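Local structure of phosphatidylethanolamine-binding protein (Plasmodium vivax, 2GZQ) at residues A[81-86]-A[99-104]; A[139-144]-A[190-195]; A[41-46]-A[58-63]; A[52-57]-A[194-199]. The protein probably binds phosphatidylethanolamine or related phosphate-bearing ligands, as other members of its family do. One frame throughout, in Å; residues are numbered along the deposited sequence.

Contact 1 (A[81-86]-A[99-104])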
loop_
_atom_site.group_PDB
_atom_site.type_symbol
_atom_site.label_atom_id
_atom_site.label_comp_id
_atom_site.label_asym_id
_atom_site.label_seq_id
_atom_site.Cartn_x
_atom_site.Cartn_y
_atom_site.Cartn_z
ATOM N N LEU A 81 5.931 -3.213 0.655
ATOM C CA LEU A 81 4.533 -2.999 0.300
ATOM C C LEU A 81 3.883 -2.153 1.378
ATOM O O LEU A 81 3.980 -2.467 2.566
ATOM C CB LEU A 81 3.846 -4.362 0.213
ATOM C CG LEU A 81 2.361 -4.353 -0.115
ATOM C CD1 LEU A 81 2.008 -3.665 -1.402
ATOM C CD2 LEU A 81 1.828 -5.770 -0.153
ATOM N N PHE A 82 3.204 -1.098 0.948
ATOM C CA PHE A 82 2.452 -0.243 1.836
ATOM C C PHE A 82 0.985 -0.302 1.405
ATOM O O PHE A 82 0.702 -0.205 0.196
ATOM C CB PHE A 82 2.900 1.229 1.719
ATOM C CG PHE A 82 4.328 1.507 2.113
ATOM C CD1 PHE A 82 4.930 0.905 3.191
ATOM C CD2 PHE A 82 5.091 2.422 1.398
ATOM C CE1 PHE A 82 6.234 1.216 3.531
ATOM C CE2 PHE A 82 6.355 2.727 1.759
ATOM C CZ PHE A 82 6.946 2.124 2.797
HETATM N N MSE A 83 0.061 -0.391 2.353
HETATM C CA MSE A 83 -1.312 -0.135 2.075
HETATM C C MSE A 83 -1.742 1.134 2.800
HETATM O O MSE A 83 -1.475 1.292 4.002
HETATM C CB MSE A 83 -2.074 -1.320 2.575
HETATM C CG MSE A 83 -3.518 -1.215 2.400
HETATM SE SE MSE A 83 -4.219 -2.530 3.547
HETATM C CE MSE A 83 -6.103 -2.127 3.348
ATOM N N ILE A 84 -2.373 2.041 2.055
ATOM C CA ILE A 84 -2.722 3.364 2.544
ATOM C C ILE A 84 -4.154 3.739 2.204
ATOM O O ILE A 84 -4.743 3.236 1.252
ATOM C CB ILE A 84 -1.788 4.468 2.032
ATOM C CG1 ILE A 84 -1.828 4.530 0.520
ATOM C CG2 ILE A 84 -0.382 4.262 2.535
ATOM C CD1 ILE A 84 -1.353 5.826 -0.041
ATOM N N ASP A 85 -4.680 4.689 2.960
ATOM C CA ASP A 85 -5.880 5.433 2.595
ATOM C C ASP A 85 -5.511 6.900 2.402
ATOM O O ASP A 85 -5.255 7.596 3.388
ATOM C CB ASP A 85 -6.939 5.277 3.681
ATOM C CG ASP A 85 -8.261 5.930 3.312
ATOM O OD1 ASP A 85 -9.191 5.911 4.155
ATOM O OD2 ASP A 85 -8.354 6.442 2.176
ATOM N N PRO A 86 -5.464 7.375 1.159
ATOM C CA PRO A 86 -5.204 8.775 0.906
ATOM C C PRO A 86 -6.412 9.664 1.185
ATOM O O PRO A 86 -6.308 10.881 1.141
ATOM C CB PRO A 86 -4.844 8.801 -0.588
ATOM C CG PRO A 86 -5.676 7.654 -1.155
ATOM C CD PRO A 86 -5.729 6.617 -0.080
ATOM N N TYR A 99 -3.144 7.741 5.500
ATOM C CA TYR A 99 -3.251 6.822 6.640
ATOM C C TYR A 99 -2.616 5.503 6.245
ATOM O O TYR A 99 -2.968 4.936 5.208
ATOM C CB TYR A 99 -4.723 6.641 7.023
ATOM C CG TYR A 99 -4.936 5.843 8.285
ATOM C CD1 TYR A 99 -5.106 6.472 9.504
ATOM C CD2 TYR A 99 -4.904 4.486 8.256
ATOM C CE1 TYR A 99 -5.288 5.721 10.668
ATOM C CE2 TYR A 99 -5.071 3.730 9.422
ATOM C CZ TYR A 99 -5.267 4.371 10.602
ATOM O OH TYR A 99 -5.421 3.599 11.748
ATOM N N VAL A 100 -1.683 5.010 7.052
ATOM C CA VAL A 100 -1.000 3.779 6.722
ATOM C C VAL A 100 -1.573 2.573 7.479
ATOM O O VAL A 100 -1.468 2.468 8.695
ATOM C CB VAL A 100 0.545 3.911 6.828
ATOM C CG1 VAL A 100 0.977 4.391 8.185
ATOM C CG2 VAL A 100 1.232 2.589 6.433
ATOM N N HIS A 101 -2.196 1.687 6.713
ATOM C CA HIS A 101 -2.763 0.463 7.226
ATOM C C HIS A 101 -1.759 -0.653 7.451
ATOM O O HIS A 101 -2.005 -1.525 8.303
ATOM C CB HIS A 101 -3.846 -0.008 6.252
ATOM C CG HIS A 101 -5.041 0.869 6.254
ATOM N ND1 HIS A 101 -5.951 0.857 7.276
ATOM C CD2 HIS A 101 -5.454 1.838 5.399
ATOM C CE1 HIS A 101 -6.882 1.776 7.053
ATOM N NE2 HIS A 101 -6.603 2.383 5.912
ATOM N N TRP A 102 -0.688 -0.706 6.673
ATOM C CA TRP A 102 0.154 -1.902 6.623
ATOM C C TRP A 102 1.444 -1.543 5.937
ATOM O O TRP A 102 1.425 -0.849 4.918
ATOM C CB TRP A 102 -0.597 -3.009 5.866
ATOM C CG TRP A 102 0.087 -4.340 5.798
ATOM C CD1 TRP A 102 0.915 -4.911 6.725
ATOM C CD2 TRP A 102 -0.034 -5.272 4.728
ATOM N NE1 TRP A 102 1.311 -6.156 6.287
ATOM C CE2 TRP A 102 0.745 -6.395 5.060
ATOM C CE3 TRP A 102 -0.736 -5.262 3.516
ATOM C CZ2 TRP A 102 0.878 -7.486 4.213
ATOM C CZ3 TRP A 102 -0.626 -6.364 2.683
ATOM C CH2 TRP A 102 0.171 -7.466 3.036
ATOM N N ALA A 103 2.562 -2.007 6.487
ATOM C CA ALA A 103 3.865 -1.898 5.834
ATOM C C ALA A 103 4.675 -3.135 6.102
ATOM O O ALA A 103 4.963 -3.465 7.257
ATOM C CB ALA A 103 4.642 -0.682 6.323
ATOM N N VAL A 104 5.077 -3.826 5.043
ATOM C CA VAL A 104 5.865 -5.042 5.161
ATOM C C VAL A 104 6.994 -4.946 4.146
ATOM O O VAL A 104 6.794 -4.562 3.005
ATOM C CB VAL A 104 4.992 -6.309 5.005
ATOM C CG1 VAL A 104 4.256 -6.338 3.674
ATOM C CG2 VAL A 104 5.802 -7.559 5.207
HETATM O O HOH W 1 -9.046 3.795 5.914
#
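Asp85 holds its CG, the start of the carboxylate, anti to the backbone N (chi1 -175°), and His101 starts its imidazole from a CG beside the backbone N (chi1 -70°). Asp85 CB lies at the edge of that ring, 3.7 Å from His101 NE2. The setting is a classic beta bulge, which illustrates how one extra residue in an antiparallel pair brings two neighbouring side chains round to the same partner. His101 and Trp102 both face Met83, a selenomethionine, whose O takes a 2.8 Å bond from His101 N and only a weak one, at 3.4 Å, from Trp102 N. Beyond the bulge Leu81 CD2 lies 3.8 Å from Trp102 CZ3, while on the opposite face of the sheet Ala103 CB sits at the edge of the Phe82 ring, 3.5 Å from its CD1. Within its own strand Tyr99 CD2 covers one face of the His101 ring toward the rim. His101 ND1 bonds to Val127 O, and Asp85 OD1 to His138 ND1. This grouping of Asp85, His101 and His138 is consistent with the anion-binding pocket of the PEBP family. Water 1 joins the pair: it donates to Asp85 OD1 at 2.8 Å and lies in the imidazole plane, 2.8 Å from His101 NE2.

Contact 2 (A[139-144]-A[190-195])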
loop_
_atom_site.group_PDB
_atom_site.type_symbol
_atom_site.label_atom_id
_atom_site.label_comp_id
_atom_site.label_asym_id
_atom_site.label_seq_id
_atom_site.Cartn_x
_atom_site.Cartn_y
_atom_site.Cartn_z
ATOM N N ARG A 139 -10.035 5.597 -1.785
ATOM C CA ARG A 139 -9.170 4.865 -2.710
ATOM C C ARG A 139 -8.099 4.116 -1.926
ATOM O O ARG A 139 -6.960 4.563 -1.838
ATOM C CB ARG A 139 -8.563 5.860 -3.707
ATOM C CG ARG A 139 -9.636 6.538 -4.573
ATOM C CD ARG A 139 -9.118 7.758 -5.300
ATOM N NE ARG A 139 -8.832 8.828 -4.353
ATOM C CZ ARG A 139 -8.254 9.977 -4.674
ATOM N NH1 ARG A 139 -7.890 10.241 -5.933
ATOM N NH2 ARG A 139 -8.033 10.869 -3.735
ATOM N N ILE A 140 -8.476 2.978 -1.368
ATOM C CA ILE A 140 -7.572 2.156 -0.577
ATOM C C ILE A 140 -6.529 1.570 -1.540
ATOM O O ILE A 140 -6.874 0.882 -2.497
ATOM C CB ILE A 140 -8.361 1.079 0.165
ATOM C CG1 ILE A 140 -9.419 1.687 1.093
ATOM C CG2 ILE A 140 -7.410 0.152 0.906
ATOM C CD1 ILE A 140 -8.921 2.610 2.111
ATOM N N SER A 141 -5.269 1.910 -1.305
ATOM C CA SER A 141 -4.219 1.737 -2.275
ATOM C C SER A 141 -3.074 0.901 -1.742
ATOM O O SER A 141 -2.726 0.950 -0.552
ATOM C CB SER A 141 -3.684 3.102 -2.670
ATOM O OG SER A 141 -4.667 3.928 -3.295
ATOM N N PHE A 142 -2.459 0.157 -2.656
ATOM C CA PHE A 142 -1.330 -0.710 -2.365
ATOM C C PHE A 142 -0.179 -0.288 -3.257
ATOM O O PHE A 142 -0.298 -0.335 -4.468
ATOM C CB PHE A 142 -1.698 -2.166 -2.648
ATOM C CG PHE A 142 -2.773 -2.726 -1.752
ATOM C CD1 PHE A 142 -4.089 -2.428 -1.977
ATOM C CD2 PHE A 142 -2.455 -3.561 -0.705
ATOM C CE1 PHE A 142 -5.084 -2.973 -1.181
ATOM C CE2 PHE A 142 -3.456 -4.105 0.106
ATOM C CZ PHE A 142 -4.747 -3.779 -0.139
ATOM N N ILE A 143 0.947 0.104 -2.666
ATOM C CA ILE A 143 2.105 0.579 -3.402
ATOM C C ILE A 143 3.271 -0.388 -3.162
ATOM O O ILE A 143 3.644 -0.662 -2.013
ATOM C CB ILE A 143 2.530 1.974 -2.928
ATOM C CG1 ILE A 143 1.380 2.984 -3.027
ATOM C CG2 ILE A 143 3.746 2.445 -3.715
ATOM C CD1 ILE A 143 1.580 4.238 -2.226
ATOM N N LEU A 144 3.822 -0.888 -4.247
ATOM C CA LEU A 144 4.907 -1.843 -4.232
ATOM C C LEU A 144 6.179 -1.205 -4.736
ATOM O O LEU A 144 6.169 -0.601 -5.829
ATOM C CB LEU A 144 4.562 -3.028 -5.150
ATOM C CG LEU A 144 5.458 -4.241 -5.056
ATOM C CD1 LEU A 144 5.254 -4.966 -3.733
ATOM C CD2 LEU A 144 5.233 -5.177 -6.269
ATOM N N VAL A 190 7.401 0.199 -8.206
ATOM C CA VAL A 190 7.290 -0.746 -9.327
ATOM C C VAL A 190 5.910 -1.351 -9.572
ATOM O O VAL A 190 5.686 -1.927 -10.607
ATOM C CB VAL A 190 8.333 -1.863 -9.239
ATOM C CG1 VAL A 190 9.763 -1.335 -9.275
ATOM C CG2 VAL A 190 8.108 -2.748 -7.989
ATOM N N GLY A 191 4.989 -1.161 -8.633
ATOM C CA GLY A 191 3.658 -1.719 -8.766
ATOM C C GLY A 191 2.653 -0.956 -7.955
ATOM O O GLY A 191 2.978 -0.263 -7.000
ATOM N N PHE A 192 1.393 -1.102 -8.349
ATOM C CA PHE A 192 0.295 -0.390 -7.701
ATOM C C PHE A 192 -1.015 -1.122 -7.936
ATOM O O PHE A 192 -1.256 -1.640 -9.037
ATOM C CB PHE A 192 0.175 1.021 -8.266
ATOM C CG PHE A 192 -0.815 1.873 -7.523
ATOM C CD1 PHE A 192 -2.082 2.164 -8.059
ATOM C CD2 PHE A 192 -0.504 2.382 -6.278
ATOM C CE1 PHE A 192 -2.994 2.921 -7.353
ATOM C CE2 PHE A 192 -1.426 3.130 -5.576
ATOM C CZ PHE A 192 -2.672 3.397 -6.119
ATOM N N ASN A 193 -1.889 -1.137 -6.934
ATOM C CA ASN A 193 -3.286 -1.524 -7.175
ATOM C C ASN A 193 -4.120 -0.793 -6.163
ATOM O O ASN A 193 -3.621 -0.280 -5.159
ATOM C CB ASN A 193 -3.459 -3.048 -7.056
ATOM C CG ASN A 193 -4.548 -3.593 -7.935
ATOM O OD1 ASN A 193 -5.534 -2.885 -8.269
ATOM N ND2 ASN A 193 -4.400 -4.873 -8.296
ATOM N N TRP A 194 -5.420 -0.691 -6.429
ATOM C CA TRP A 194 -6.299 0.016 -5.500
ATOM C C TRP A 194 -7.720 -0.441 -5.723
ATOM O O TRP A 194 -8.042 -1.055 -6.746
ATOM C CB TRP A 194 -6.179 1.563 -5.663
ATOM C CG TRP A 194 -7.007 2.144 -6.783
ATOM C CD1 TRP A 194 -8.128 2.879 -6.630
ATOM C CD2 TRP A 194 -6.769 2.051 -8.195
ATOM N NE1 TRP A 194 -8.626 3.256 -7.865
ATOM C CE2 TRP A 194 -7.800 2.773 -8.843
ATOM C CE3 TRP A 194 -5.791 1.438 -8.971
ATOM C CZ2 TRP A 194 -7.890 2.865 -10.248
ATOM C CZ3 TRP A 194 -5.871 1.542 -10.378
ATOM C CH2 TRP A 194 -6.920 2.243 -10.989
ATOM N N CYS A 195 -8.569 -0.094 -4.752
ATOM C CA CYS A 195 -10.009 -0.278 -4.862
ATOM C C CYS A 195 -10.677 0.938 -4.274
ATOM O O CYS A 195 -10.006 1.808 -3.722
ATOM C CB CYS A 195 -10.427 -1.568 -4.124
ATOM S SG CYS A 195 -10.145 -1.557 -2.345
#
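Phe192 lays its ring across Ser141 and Ile143 of the neighbouring antiparallel strand. With CG anti to the backbone N (chi1 -172°) the ring starts out beside its own carbonyl carbon; its CZ is 3.5 Å from Ser141 OG. Ile143 CG1 meets the same ring in its plane, at the edge, 3.8 Å from CE2. Ser141 OG is itself turned back to donate to Arg139 O at 2.8 Å, from above that carbonyl's plane, so the hydroxyl close to CZ of the ring is not left without a partner. Phe28 meets Phe192 edge-to-face, and Leu18 of helix 15-20 packs against it. On the other face of the sheet the edge of the Phe142 ring points at Asn193 O, 3.9 Å from CD1, while the Asn193 amide is gripped by Met39 O and His51 N. At the far end Leu144 O accepts two bonds, from Val190 N at 2.8 Å and from Gly191 N at 3.1 Å, and Leu144 CD2 lies 4.1 Å from Val190 CG2. Two consecutive residues thus face one leucine, a worked case of the classic beta bulge in an antiparallel pair, here inside the large mixed sheet of the PEBP fold.

Contact 3 (A[41-46]-A[58-63])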
loop_
_atom_site.group_PDB
_atom_site.type_symbol
_atom_site.label_atom_id
_atom_site.label_comp_id
_atom_site.label_asym_id
_atom_site.label_seq_id
_atom_site.Cartn_x
_atom_site.Cartn_y
_atom_site.Cartn_z
ATOM N N ILE A 41 -4.306 -9.193 -5.550
ATOM C CA ILE A 41 -4.569 -9.076 -4.109
ATOM C C ILE A 41 -5.942 -9.614 -3.815
ATOM O O ILE A 41 -6.936 -9.116 -4.339
ATOM C CB ILE A 41 -4.517 -7.627 -3.635
ATOM C CG1 ILE A 41 -3.168 -7.002 -3.961
ATOM C CG2 ILE A 41 -4.837 -7.504 -2.135
ATOM C CD1 ILE A 41 -3.154 -5.509 -3.929
ATOM N N SER A 42 -6.000 -10.661 -2.988
ATOM C CA SER A 42 -7.248 -11.320 -2.607
ATOM C C SER A 42 -7.359 -11.314 -1.081
ATOM O O SER A 42 -6.562 -11.923 -0.395
ATOM C CB SER A 42 -7.228 -12.769 -3.102
ATOM O OG SER A 42 -8.412 -13.430 -2.723
ATOM N N PHE A 43 -8.375 -10.644 -0.554
ATOM C CA PHE A 43 -8.678 -10.763 0.868
ATOM C C PHE A 43 -9.098 -12.171 1.225
ATOM O O PHE A 43 -8.662 -12.735 2.237
ATOM C CB PHE A 43 -9.750 -9.761 1.273
ATOM C CG PHE A 43 -9.205 -8.385 1.496
ATOM C CD1 PHE A 43 -8.582 -8.079 2.691
ATOM C CD2 PHE A 43 -9.279 -7.421 0.499
ATOM C CE1 PHE A 43 -8.054 -6.831 2.913
ATOM C CE2 PHE A 43 -8.751 -6.151 0.704
ATOM C CZ PHE A 43 -8.130 -5.858 1.921
ATOM N N LYS A 44 -9.933 -12.738 0.371
ATOM C CA LYS A 44 -10.495 -14.088 0.527
ATOM C C LYS A 44 -11.152 -14.398 -0.811
ATOM O O LYS A 44 -11.285 -13.511 -1.651
ATOM C CB LYS A 44 -11.550 -14.138 1.632
ATOM C CG LYS A 44 -12.701 -13.182 1.423
ATOM C CD LYS A 44 -13.466 -12.973 2.724
ATOM C CE LYS A 44 -12.962 -11.746 3.467
ATOM N NZ LYS A 44 -12.700 -12.052 4.902
ATOM N N SER A 45 -11.579 -15.637 -1.017
ATOM C CA SER A 45 -12.102 -16.006 -2.321
ATOM C C SER A 45 -13.220 -15.055 -2.715
ATOM O O SER A 45 -14.156 -14.850 -1.944
ATOM C CB SER A 45 -12.620 -17.438 -2.308
ATOM O OG SER A 45 -13.186 -17.776 -3.564
ATOM N N GLY A 46 -13.129 -14.467 -3.905
ATOM C CA GLY A 46 -14.201 -13.613 -4.402
ATOM C C GLY A 46 -14.080 -12.161 -3.955
ATOM O O GLY A 46 -14.951 -11.347 -4.242
ATOM N N ALA A 58 -16.958 -4.854 4.726
ATOM C CA ALA A 58 -17.029 -6.128 5.399
ATOM C C ALA A 58 -15.980 -7.080 4.824
ATOM O O ALA A 58 -15.763 -7.136 3.611
ATOM C CB ALA A 58 -18.421 -6.724 5.262
ATOM N N GLY A 59 -15.310 -7.826 5.699
ATOM C CA GLY A 59 -14.355 -8.825 5.287
ATOM C C GLY A 59 -12.952 -8.286 5.021
ATOM O O GLY A 59 -12.145 -8.993 4.434
ATOM N N THR A 60 -12.658 -7.038 5.414
ATOM C CA THR A 60 -11.329 -6.435 5.264
ATOM C C THR A 60 -10.576 -6.259 6.578
ATOM O O THR A 60 -9.568 -5.564 6.638
ATOM C CB THR A 60 -11.429 -5.079 4.569
ATOM O OG1 THR A 60 -12.181 -4.174 5.374
ATOM C CG2 THR A 60 -12.063 -5.241 3.229
ATOM N N GLY A 61 -11.061 -6.898 7.625
ATOM C CA GLY A 61 -10.450 -6.795 8.944
ATOM C C GLY A 61 -9.121 -7.521 9.109
ATOM O O GLY A 61 -8.381 -7.233 10.055
ATOM N N SER A 62 -8.811 -8.448 8.203
ATOM C CA SER A 62 -7.529 -9.147 8.241
ATOM C C SER A 62 -6.676 -8.917 7.014
ATOM O O SER A 62 -7.179 -8.558 5.951
ATOM C CB SER A 62 -7.711 -10.643 8.413
ATOM O OG SER A 62 -8.467 -10.934 9.575
ATOM N N VAL A 63 -5.391 -9.156 7.167
ATOM C CA VAL A 63 -4.447 -8.986 6.079
ATOM C C VAL A 63 -4.886 -9.833 4.891
ATOM O O VAL A 63 -5.437 -10.914 5.068
ATOM C CB VAL A 63 -3.034 -9.328 6.567
ATOM C CG1 VAL A 63 -2.851 -10.806 6.798
ATOM C CG2 VAL A 63 -1.972 -8.820 5.630
HETATM O O HOH W 2 -8.137 -11.363 4.628
#
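Phe43 receives the methyl of Thr60 over one ring face: CG2 stands 4.2 Å from the ring centroid and only 9° off its normal, a clean CH-pi contact. The ring edge is used differently, for Ser62 O lies in the ring plane, 3.6 Å from CD1, where aromatic hydrogens point outward. Lys44 follows round the corner that the chain makes at Phe43; bends at its third and fourth torsions bring NZ to 3.1 Å from Gly59 O. Water 2 spans the backbones, 2.8 Å from Phe43 O and 2.8 Å from Val63 O, although its two protons have more acceptors in reach than they can serve. The next shell fixes these groups. Thr60 OG1 sits between the backbone N and the carbonyl carbon (chi1 63°) and bonds to Leu57 O, which leaves CG2 turned to the ring, while Thr60 O is bonded to Tyr126 OH. Pro64, Tyr126 and Val49 pack round Phe43. The contact joins the corner after strand 39-42 to the loop that leads into strand 66-69. Its chemistry is that of a small apolar centre with carbonyl oxygens beside it, whose partial negative charge is probably eased by the aromatic edge and the water.

Contact 4 (A[52-57]-A[194-199])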
loop_
_atom_site.group_PDB
_atom_site.type_symbol
_atom_site.label_atom_id
_atom_site.label_comp_id
_atom_site.label_asym_id
_atom_site.label_seq_id
_atom_site.Cartn_x
_atom_site.Cartn_y
_atom_site.Cartn_z
ATOM N N GLY A 52 -9.592 -0.264 -8.924
ATOM C CA GLY A 52 -10.627 0.683 -8.591
ATOM C C GLY A 52 -12.031 0.113 -8.539
ATOM O O GLY A 52 -12.988 0.858 -8.514
ATOM N N ASN A 53 -12.168 -1.210 -8.524
ATOM C CA ASN A 53 -13.443 -1.820 -8.217
ATOM C C ASN A 53 -13.942 -1.431 -6.828
ATOM O O ASN A 53 -13.173 -1.052 -5.951
ATOM C CB ASN A 53 -13.360 -3.352 -8.333
ATOM C CG ASN A 53 -12.382 -3.961 -7.359
ATOM O OD1 ASN A 53 -11.270 -3.480 -7.211
ATOM N ND2 ASN A 53 -12.776 -5.034 -6.698
ATOM N N ILE A 54 -15.243 -1.554 -6.642
ATOM C CA ILE A 54 -15.868 -1.272 -5.359
ATOM C C ILE A 54 -15.800 -2.534 -4.516
ATOM O O ILE A 54 -16.306 -3.582 -4.902
ATOM C CB ILE A 54 -17.331 -0.887 -5.533
ATOM C CG1 ILE A 54 -17.475 0.378 -6.378
ATOM C CG2 ILE A 54 -18.003 -0.704 -4.164
ATOM C CD1 ILE A 54 -17.209 1.625 -5.607
ATOM N N LEU A 55 -15.203 -2.427 -3.342
ATOM C CA LEU A 55 -15.202 -3.523 -2.389
ATOM C C LEU A 55 -15.972 -3.097 -1.158
ATOM O O LEU A 55 -15.866 -1.967 -0.694
ATOM C CB LEU A 55 -13.782 -3.912 -1.980
ATOM C CG LEU A 55 -12.993 -4.782 -2.949
ATOM C CD1 LEU A 55 -11.710 -5.268 -2.286
ATOM C CD2 LEU A 55 -13.835 -5.949 -3.406
ATOM N N ASP A 56 -16.756 -4.030 -0.628
ATOM C CA ASP A 56 -17.429 -3.846 0.643
ATOM C C ASP A 56 -16.389 -3.829 1.756
ATOM O O ASP A 56 -15.424 -4.594 1.738
ATOM C CB ASP A 56 -18.450 -4.972 0.889
ATOM C CG ASP A 56 -19.705 -4.819 0.055
ATOM O OD1 ASP A 56 -19.816 -3.828 -0.697
ATOM O OD2 ASP A 56 -20.578 -5.701 0.149
ATOM N N LEU A 57 -16.620 -2.961 2.730
ATOM C CA LEU A 57 -15.807 -2.884 3.929
ATOM C C LEU A 57 -15.812 -4.192 4.695
ATOM O O LEU A 57 -14.818 -4.597 5.281
ATOM C CB LEU A 57 -16.361 -1.810 4.845
ATOM C CG LEU A 57 -15.617 -0.503 4.888
ATOM C CD1 LEU A 57 -16.314 0.404 5.885
ATOM C CD2 LEU A 57 -14.159 -0.742 5.248
ATOM N N TRP A 194 -5.420 -0.691 -6.429
ATOM C CA TRP A 194 -6.299 0.016 -5.500
ATOM C C TRP A 194 -7.720 -0.441 -5.723
ATOM O O TRP A 194 -8.042 -1.055 -6.746
ATOM C CB TRP A 194 -6.179 1.563 -5.663
ATOM C CG TRP A 194 -7.007 2.144 -6.783
ATOM C CD1 TRP A 194 -8.128 2.879 -6.630
ATOM C CD2 TRP A 194 -6.769 2.051 -8.195
ATOM N NE1 TRP A 194 -8.626 3.256 -7.865
ATOM C CE2 TRP A 194 -7.800 2.773 -8.843
ATOM C CE3 TRP A 194 -5.791 1.438 -8.971
ATOM C CZ2 TRP A 194 -7.890 2.865 -10.248
ATOM C CZ3 TRP A 194 -5.871 1.542 -10.378
ATOM C CH2 TRP A 194 -6.920 2.243 -10.989
ATOM N N CYS A 195 -8.569 -0.094 -4.752
ATOM C CA CYS A 195 -10.009 -0.278 -4.862
ATOM C C CYS A 195 -10.677 0.938 -4.274
ATOM O O CYS A 195 -10.006 1.808 -3.722
ATOM C CB CYS A 195 -10.427 -1.568 -4.124
ATOM S SG CYS A 195 -10.145 -1.557 -2.345
ATOM N N GLN A 196 -12.002 1.009 -4.422
ATOM C CA GLN A 196 -12.797 2.037 -3.774
ATOM C C GLN A 196 -13.663 1.410 -2.689
ATOM O O GLN A 196 -14.308 0.387 -2.918
ATOM C CB GLN A 196 -13.682 2.713 -4.807
ATOM C CG GLN A 196 -12.982 3.500 -5.920
ATOM C CD GLN A 196 -13.988 3.984 -6.960
ATOM O OE1 GLN A 196 -14.556 5.052 -6.815
ATOM N NE2 GLN A 196 -14.214 3.191 -8.005
HETATM N N MSE A 197 -13.685 2.005 -1.504
HETATM C CA MSE A 197 -14.462 1.464 -0.395
HETATM C C MSE A 197 -15.257 2.575 0.252
HETATM O O MSE A 197 -14.765 3.688 0.409
HETATM C CB MSE A 197 -13.554 0.862 0.671
HETATM C CG MSE A 197 -12.937 -0.462 0.309
HETATM SE SE MSE A 197 -11.876 -1.206 1.772
HETATM C CE MSE A 197 -13.227 -2.140 2.677
ATOM N N ARG A 198 -16.495 2.271 0.638
ATOM C CA ARG A 198 -17.283 3.170 1.464
ATOM C C ARG A 198 -18.001 2.364 2.535
ATOM O O ARG A 198 -18.088 1.140 2.421
ATOM C CB ARG A 198 -18.281 3.967 0.614
ATOM C CG ARG A 198 -19.271 3.117 -0.173
ATOM C CD ARG A 198 -20.271 3.980 -0.978
ATOM N NE ARG A 198 -21.131 4.819 -0.154
ATOM C CZ ARG A 198 -22.320 4.440 0.308
ATOM N NH1 ARG A 198 -22.777 3.220 0.046
ATOM N NH2 ARG A 198 -23.043 5.268 1.037
ATOM N N ARG A 199 -18.425 3.029 3.596
ATOM C CA ARG A 199 -19.284 2.363 4.556
ATOM C C ARG A 199 -20.750 2.521 4.187
ATOM O O ARG A 199 -21.263 3.632 4.034
ATOM C CB ARG A 199 -19.002 2.812 5.983
ATOM C CG ARG A 199 -19.798 2.000 7.017
ATOM C CD ARG A 199 -19.495 2.423 8.424
ATOM N NE ARG A 199 -18.144 2.063 8.829
ATOM C CZ ARG A 199 -17.815 0.936 9.452
ATOM N NH1 ARG A 199 -18.742 0.033 9.736
ATOM N NH2 ARG A 199 -16.553 0.708 9.784
HETATM O O HOH W 3 -17.556 -0.160 -0.416
HETATM O O HOH W 4 -19.054 -1.255 2.148
#
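Gln196 and Leu55 bond through their backbones where the short, weakly bonded strand 54-56 pairs in parallel sense with strand 188-198, their axes 52° apart; this is the single parallel pairing of an otherwise antiparallel sheet in the PEBP fold. Three main-chain bonds set the match: Gly52 N to Trp194 O, Gln196 N to Asn53 O at 2.8 Å, and Leu55 N to Gln196 O at 3.0 Å. Gln196 therefore uses both its N-H and its C=O on the edge strand. A side-chain bond reinforces them. Gln196 NE2 donates to Gly52 O at 2.7 Å, almost straight (170°), and the acceptor lies in the amide plane. The Asn53 amide ties the turn to Asn50 N and Glu48 O. Among aromatic contacts, Gly52 N and CA stand over one face of the Trp194 indole, a CH-pi contact with CA 3.7 Å from the centroid of the five-membered ring. Apolar contacts come next: Leu55 CD1 touches Cys195 SG at 4.0 Å, and Ile54 CD1 meets the aliphatic CB of Gln196 at 3.8 Å. A different kind of packing has Leu57 crossing Arg199 at about a right angle, its CD1 over a face of the guanidinium, whose NE is bonded to Ile131 O. Where the strands diverge, water takes over: water 3 lies between Leu55 O and Arg198 N, and water 4 accepts from Leu57 N at 3.0 Å while donating to Arg198 O.

In the fold
Contacts 1, 2 and 4 are three seams of one mixed sheet; the seam between strands 77-85 and 138-148 lies between the first two, whose centres are 9 Å apart, with Ile84 N 2.8 Å from Ser141 O, a probable hydrogen bond. Contact 2 passes into contact 4 through Trp194 and Cys195, which they share, and contact 4 closes the edge, its centre about 15 Å from that of contact 1. Contact 3 lies off the sheet but touches all three: Ile41 CD1 packs 3.6 Å from Phe142 CG, and Val63 CG2 3.5 Å from Trp102 CZ2. The likely ligand pocket belongs to contact 1, completed by His138, just before the 139-144 segment of contact 2.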